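Local coordinates for protein autolysin E (Staphylococcus aureus, PDB 4PI8) that probably cleaves the glycan strands of peptidoglycan as a cell-wall glycosidase of the lysozyme clan, here holding a NAG-NAM disaccharide in its pocket, at residues K93-N97 / A164-R168. The protein carries 1 engineered substitution. Sequence-based numbering, arbitrary orientation.
Sequences KYEVN and AKFIR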
loop_
_atom_site.group_PDB
_atom_site.type_symbol
_atom_site.label_atom_id
_atom_site.label_comp_id
_atom_site.label_asym_id
_atom_site.label_seq_id
_atom_site.Cartn_x
_atom_site.Cartn_y
_atom_site.Cartn_z
ATOM N N LYS A 93 -0.757 10.461 14.200
ATOM C CA LYS A 93 -0.729 11.763 13.508
ATOM C C LYS A 93 -1.703 11.839 12.369
ATOM O O LYS A 93 -2.395 12.851 12.185
ATOM C CB LYS A 93 0.659 12.064 12.997
ATOM C CG LYS A 93 1.663 12.414 14.046
ATOM C CD LYS A 93 3.129 12.296 13.634
ATOM C CE LYS A 93 3.512 13.221 12.535
ATOM N NZ LYS A 93 3.333 14.631 12.973
ATOM N N TYR A 94 -1.804 10.748 11.591
ATOM C CA TYR A 94 -2.499 10.776 10.311
ATOM C C TYR A 94 -3.737 9.944 10.263
ATOM O O TYR A 94 -4.407 9.922 9.221
ATOM C CB TYR A 94 -1.551 10.412 9.166
ATOM C CG TYR A 94 -0.405 11.377 9.052
ATOM C CD1 TYR A 94 -0.636 12.715 8.762
ATOM C CD2 TYR A 94 0.913 10.996 9.267
ATOM C CE1 TYR A 94 0.422 13.633 8.732
ATOM C CE2 TYR A 94 1.926 11.920 9.199
ATOM C CZ TYR A 94 1.670 13.215 8.962
ATOM O OH TYR A 94 2.652 14.181 8.882
ATOM N N GLU A 95 -4.104 9.251 11.343
ATOM C CA GLU A 95 -5.279 8.402 11.390
ATOM C C GLU A 95 -5.188 7.338 10.279
ATOM O O GLU A 95 -6.011 7.266 9.395
ATOM C CB GLU A 95 -6.604 9.203 11.360
ATOM C CG GLU A 95 -7.757 8.380 11.823
ATOM C CD GLU A 95 -9.087 9.095 11.772
ATOM O OE1 GLU A 95 -9.058 10.223 11.246
ATOM O OE2 GLU A 95 -10.102 8.497 12.163
ATOM N N VAL A 96 -4.183 6.493 10.433
ATOM C CA VAL A 96 -3.914 5.415 9.467
ATOM C C VAL A 96 -3.730 4.129 10.273
ATOM O O VAL A 96 -2.870 4.074 11.170
ATOM C CB VAL A 96 -2.660 5.676 8.696
ATOM C CG1 VAL A 96 -2.347 4.541 7.745
ATOM C CG2 VAL A 96 -2.766 6.945 7.841
ATOM N N ASN A 97 -4.521 3.121 9.960
ATOM C CA ASN A 97 -4.474 1.788 10.648
ATOM C C ASN A 97 -3.043 1.254 10.702
ATOM O O ASN A 97 -2.459 1.063 9.633
ATOM C CB ASN A 97 -5.450 0.883 9.934
ATOM C CG ASN A 97 -5.525 -0.512 10.490
ATOM O OD1 ASN A 97 -4.496 -1.164 10.727
ATOM N ND2 ASN A 97 -6.705 -1.077 10.523
ATOM N N ALA A 164 3.022 7.350 5.516
ATOM C CA ALA A 164 1.714 7.515 6.089
ATOM C C ALA A 164 1.044 8.796 5.682
ATOM O O ALA A 164 -0.174 8.860 5.389
ATOM C CB ALA A 164 1.765 7.379 7.628
ATOM N N LYS A 165 1.802 9.889 5.746
ATOM C CA LYS A 165 1.280 11.178 5.356
ATOM C C LYS A 165 0.774 11.168 3.898
ATOM O O LYS A 165 -0.324 11.675 3.605
ATOM C CB LYS A 165 2.357 12.253 5.506
ATOM C CG LYS A 165 1.867 13.658 5.173
ATOM C CD LYS A 165 2.997 14.717 5.260
ATOM C CE LYS A 165 2.414 16.078 4.892
ATOM N NZ LYS A 165 3.521 17.093 4.884
ATOM N N PHE A 166 1.579 10.570 3.026
ATOM C CA PHE A 166 1.223 10.430 1.604
ATOM C C PHE A 166 -0.075 9.595 1.455
ATOM O O PHE A 166 -1.037 9.997 0.745
ATOM C CB PHE A 166 2.331 9.792 0.861
ATOM C CG PHE A 166 1.992 9.442 -0.588
ATOM C CD1 PHE A 166 2.108 10.390 -1.589
ATOM C CD2 PHE A 166 1.554 8.187 -0.926
ATOM C CE1 PHE A 166 1.821 10.049 -2.924
ATOM C CE2 PHE A 166 1.270 7.867 -2.238
ATOM C CZ PHE A 166 1.407 8.809 -3.221
ATOM N N ILE A 167 -0.169 8.423 2.122
ATOM C CA ILE A 167 -1.354 7.588 1.997
ATOM C C ILE A 167 -2.588 8.319 2.461
ATOM O O ILE A 167 -3.624 8.351 1.804
ATOM C CB ILE A 167 -1.109 6.260 2.737
ATOM C CG1 ILE A 167 0.002 5.451 2.057
ATOM C CG2 ILE A 167 -2.407 5.465 2.843
ATOM C CD1 ILE A 167 0.690 4.452 2.912
ATOM N N ARG A 168 -2.488 8.985 3.607
ATOM C CA ARG A 168 -3.594 9.757 4.097
ATOM C C ARG A 168 -3.989 10.873 3.114
ATOM O O ARG A 168 -5.166 11.034 2.780
ATOM C CB ARG A 168 -3.267 10.350 5.500
ATOM C CG ARG A 168 -4.137 11.528 5.978
ATOM C CD ARG A 168 -5.632 11.307 5.994
ATOM N NE ARG A 168 -6.079 10.312 6.937
ATOM C CZ ARG A 168 -7.308 9.923 7.076
ATOM N NH1 ARG A 168 -7.695 9.015 7.923
ATOM N NH2 ARG A 168 -8.228 10.518 6.286
#
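Helix-helix packing in this lysozyme-clan glucosaminidase domain sets helix 84-94 against helix 156-172, and the contact is closed at the C-terminal end of 84-94 by an arginine that donates to two carbonyls: Arg168 takes up those of Tyr94 and Glu95, where the chain turns away from the helix. Glu95, with positive phi (57°), breaks the helical path, and the two successive C=O groups are met by one edge of the guanidinium. Arg168 NE bonds to Tyr94 O at 2.9 Å, almost in line with the carbonyl bond but with the oxygen tilted from the guanidinium plane, while NH1 reaches Glu95 O at 2.8 Å on a straighter N-H path, with that oxygen close to the plane. Bends at chi2 and chi3 (55° and 66°) turn the guanidinium edge toward the two oxygens. Glu95 OE1 adds a long salt bridge to Arg168 NH1, 3.8 Å, made by charge alone, for it stands well off that plane; Glu173 pairs with NH2. Beside this polar grip lies an apolar one. The Tyr94 ring rests one face on Lys165, whose CB makes a CH-pi contact 3.9 Å from the ring centroid, and the extended lysine chain carries CD past the hydroxyl. Phe166, on the same helical turn, touches the bound N-acetylmuramic acid. The buried Val96 packs its CG2 between Arg168 CB and Ala164 O, 4.0 Å from the latter, the acceptor for Arg168 N.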